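Local coordinates for protein copper-containing nitrite reductase (Hyphomicrobium denitrificans 1NES1, PDB 6TFO) that probably reduces nitrite to nitric oxide at copper centres, taking electrons from cytochrome c, and works as a homotrimer, at residues Leu344-Asn347 against Val348-Val352; His419-Ser422 against Arg423-His426. All blocks are in the same frame, centred on the assembly; numbering follows the deposited sequence.

Contact 1: Leu344-Asn347 against Val348-Val352; sequences LYAN and VGETV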
# COMPACT_ATOMS: atom_id res chain seq x y z
N LEU C 344 -31.03 17.25 33.49
CA LEU C 344 -31.58 18.48 34.12
C LEU C 344 -33.08 18.27 34.34
O LEU C 344 -33.76 17.76 33.40
CB LEU C 344 -31.31 19.70 33.23
CG LEU C 344 -29.85 20.16 33.12
CD1 LEU C 344 -29.03 19.21 32.26
CD2 LEU C 344 -29.78 21.55 32.55
N TYR C 345 -33.57 18.65 35.52
CA TYR C 345 -35.01 18.62 35.93
C TYR C 345 -35.44 20.03 36.36
O TYR C 345 -34.70 20.71 37.09
CB TYR C 345 -35.22 17.59 37.04
CG TYR C 345 -34.93 16.18 36.60
CD1 TYR C 345 -35.84 15.46 35.82
CD2 TYR C 345 -33.73 15.56 36.94
CE1 TYR C 345 -35.57 14.17 35.41
CE2 TYR C 345 -33.45 14.26 36.53
CZ TYR C 345 -34.37 13.57 35.76
OH TYR C 345 -34.08 12.30 35.37
N ALA C 346 -36.61 20.45 35.91
CA ALA C 346 -37.20 21.76 36.26
C ALA C 346 -38.73 21.70 36.14
O ALA C 346 -39.25 20.69 35.62
CB ALA C 346 -36.61 22.85 35.39
N ASN C 347 -39.42 22.74 36.61
CA ASN C 347 -40.90 22.84 36.65
C ASN C 347 -41.38 24.01 35.78
O ASN C 347 -40.71 25.08 35.76
CB ASN C 347 -41.38 22.96 38.10
CG ASN C 347 -40.96 21.75 38.90
OD1 ASN C 347 -41.30 20.62 38.56
ND2 ASN C 347 -40.19 21.98 39.94
N VAL C 348 -42.52 23.80 35.10
CA VAL C 348 -43.21 24.87 34.31
C VAL C 348 -43.33 26.11 35.20
O VAL C 348 -43.59 25.95 36.40
CB VAL C 348 -44.58 24.38 33.80
CG1 VAL C 348 -45.35 25.52 33.13
CG2 VAL C 348 -44.43 23.20 32.84
N GLY C 349 -43.13 27.30 34.63
CA GLY C 349 -43.25 28.58 35.35
C GLY C 349 -41.92 29.06 35.90
O GLY C 349 -41.81 30.28 36.19
N GLU C 350 -40.93 28.16 36.05
CA GLU C 350 -39.63 28.55 36.67
C GLU C 350 -38.79 29.31 35.64
O GLU C 350 -38.79 28.93 34.45
CB GLU C 350 -38.85 27.33 37.14
CG GLU C 350 -39.45 26.65 38.35
CD GLU C 350 -38.64 25.44 38.77
OE1 GLU C 350 -38.85 24.94 39.87
OE2 GLU C 350 -37.79 25.01 37.99
N THR C 351 -38.10 30.36 36.10
CA THR C 351 -36.95 30.96 35.39
C THR C 351 -35.72 30.10 35.71
O THR C 351 -35.48 29.84 36.91
CB THR C 351 -36.73 32.42 35.76
OG1 THR C 351 -36.61 32.40 37.18
CG2 THR C 351 -37.84 33.33 35.28
N VAL C 352 -35.01 29.67 34.68
CA VAL C 352 -33.84 28.76 34.75
C VAL C 352 -32.61 29.54 34.30
O VAL C 352 -32.71 30.27 33.27
CB VAL C 352 -34.08 27.52 33.87
CG1 VAL C 352 -32.82 26.68 33.74
CG2 VAL C 352 -35.24 26.70 34.39

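Contact 2: His419-Ser422 against Arg423-His426; sequences HALS and RLDH. With CU (copper (II) ion), chain E.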
# COMPACT_ATOMS: atom_id res chain seq x y z
N HIS C 419 -24.83 23.60 18.14
CA HIS C 419 -25.66 23.60 16.90
C HIS C 419 -24.77 23.33 15.68
O HIS C 419 -25.29 23.42 14.54
CB HIS C 419 -26.48 24.90 16.76
CG HIS C 419 -27.82 24.68 16.15
ND1 HIS C 419 -27.98 24.40 14.81
CD2 HIS C 419 -29.06 24.68 16.69
CE1 HIS C 419 -29.26 24.23 14.56
NE2 HIS C 419 -29.95 24.40 15.69
N ALA C 420 -23.48 23.06 15.89
CA ALA C 420 -22.65 22.32 14.91
C ALA C 420 -23.04 20.84 15.06
O ALA C 420 -22.38 20.12 15.82
CB ALA C 420 -21.17 22.56 15.13
N LEU C 421 -24.12 20.44 14.40
CA LEU C 421 -24.98 19.33 14.88
C LEU C 421 -24.40 17.96 14.52
O LEU C 421 -24.94 16.95 15.06
CB LEU C 421 -26.40 19.50 14.32
CG LEU C 421 -27.26 20.53 15.06
CD1 LEU C 421 -28.59 20.68 14.34
CD2 LEU C 421 -27.47 20.13 16.51
N SER C 422 -23.35 17.89 13.70
CA SER C 422 -22.60 16.63 13.51
C SER C 422 -22.10 16.15 14.89
O SER C 422 -21.91 14.93 15.06
CB SER C 422 -21.47 16.76 12.51
OG SER C 422 -21.98 16.81 11.19
N ARG C 423 -21.98 17.05 15.86
CA ARG C 423 -21.43 16.70 17.18
C ARG C 423 -22.47 15.92 17.99
O ARG C 423 -22.06 15.31 18.97
CB ARG C 423 -20.92 17.95 17.88
CG ARG C 423 -19.77 18.57 17.11
CD ARG C 423 -19.34 19.92 17.61
NE ARG C 423 -18.58 20.58 16.56
CZ ARG C 423 -18.09 21.82 16.63
NH1 ARG C 423 -18.25 22.56 17.72
NH2 ARG C 423 -17.41 22.31 15.61
N LEU C 424 -23.73 15.88 17.55
CA LEU C 424 -24.74 14.92 18.08
C LEU C 424 -24.16 13.51 17.96
O LEU C 424 -24.25 12.72 18.91
CB LEU C 424 -26.02 15.00 17.25
CG LEU C 424 -26.93 16.20 17.48
CD1 LEU C 424 -28.10 16.19 16.49
CD2 LEU C 424 -27.44 16.22 18.91
N ASP C 425 -23.59 13.20 16.79
CA ASP C 425 -23.10 11.85 16.43
C ASP C 425 -21.75 11.58 17.11
O ASP C 425 -21.19 10.54 16.83
CB ASP C 425 -23.05 11.70 14.90
CG ASP C 425 -24.41 11.94 14.26
OD1 ASP C 425 -25.36 11.30 14.73
OD2 ASP C 425 -24.50 12.78 13.32
N HIS C 426 -21.26 12.46 17.99
CA HIS C 426 -20.02 12.26 18.81
C HIS C 426 -20.30 12.36 20.32
O HIS C 426 -19.32 12.52 21.07
CB HIS C 426 -18.91 13.25 18.39
CG HIS C 426 -18.39 13.04 17.00
ND1 HIS C 426 -17.27 12.27 16.74
CD2 HIS C 426 -18.81 13.51 15.80
CE1 HIS C 426 -17.01 12.29 15.45
NE2 HIS C 426 -17.96 13.02 14.84
CU CU E . -31.99 23.93 16.01

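Contact 1: Leu344-Asn347 against Val348-Val352
N347 and E350 bond to each other as the first and last residues of a type II beta turn, the bend that leads from the short strand 344-345 of one cupredoxin sheet into strand 351-360 of the other. The backbone bond of the turn runs from E350 N to N347 O at 3.1 Å. Two more bonds come back from the E350 carboxylate: OE2 takes N347 N at 3.1 Å in an almost straight bond (171°), and OE1 takes N347 ND2 at 3.2 Å. Both donors reach the carboxylate from above its plane, and the amide of N347 is turned 74° against it. With its CG anti to the carbonyl carbon (chi1 -70°) and an extended chain beyond, E350 lies side by side with N347. A glutamate suits the last position of the turn because its chain can reach back to N347 N. G349 fits the third position, where the positive phi would jam a CB against the preceding carbonyl oxygen. Farther out, R293 forms a salt bridge with E350 OE1, a charge partner for the carboxylate. On the strand side of the turn the A346 methyl packs against V352, CB to CG2 4.2 Å; the same CB meets E350 OE2 at 3.6 Å.

Contact 2: His419-Ser422 against Arg423-His426
The copper site between two subunits begins this segment: H419 NE2 binds the copper ion at 2.1 Å, and H227 and H262 of the second subunit supply two further ligands, the interface site of copper nitrite reductases. L421 CG lies over one face of the H419 ring, offset toward its rim. Just beyond the ligand the chain winds into a 3-10 turn, in which R423 N bonds A420 O at 3.1 Å, L424 N bonds L421 O at 3.0 Å, and D425 N bonds S422 O at 3.0 Å. The last two donors stand well above the carbonyl planes. One turn apart, L421 and L424 run side by side, their methyls CD2 and CD1 4.0 Å apart. The extended chain of R423 runs alongside A420; with CG beside the backbone N (chi1 -63°) it carries the guanidinium to where A420 CB sits over the centre of one face, 3.5 Å from CZ. A methyl is small enough to let that group lie so close. R423 NE pairs with E324 of the second subunit and NH1 with D418. A leucine in place of R423 would probably deprive E324 of the second subunit and D418 of this cationic partner. S422 OG bonds N362 ND2 of the second subunit. At the far end, H426 offers the edge of its ring, CD2, to S422 O at 3.5 Å, while its NE2 bonds I322 O of the second subunit. The buried guanidinium, paired with a carboxylate from each subunit, probably has its burial cost offset while tying the subunits together.

Followed from the N terminus, contact 1 comes first and is complete well before contact 2 opens; the two stand in series and neither encloses nor crosses the other. Contact 1 closes a tight turn carrying the chain from strand 344-345 into strand 351-360, from one sheet of the C-terminal cupredoxin domain to the other. Contact 2 closes the first turn of the loop between strands 412-418 and 430-434. Strand 430-434 then returns to run parallel beside 344-345, so the sheet connects the two loops. Their centres lie 25 Å apart and their nearest atoms about 14 Å. Residues 344-352 touch no other subunit, whereas 419-426 carry the fold into the trimer interface.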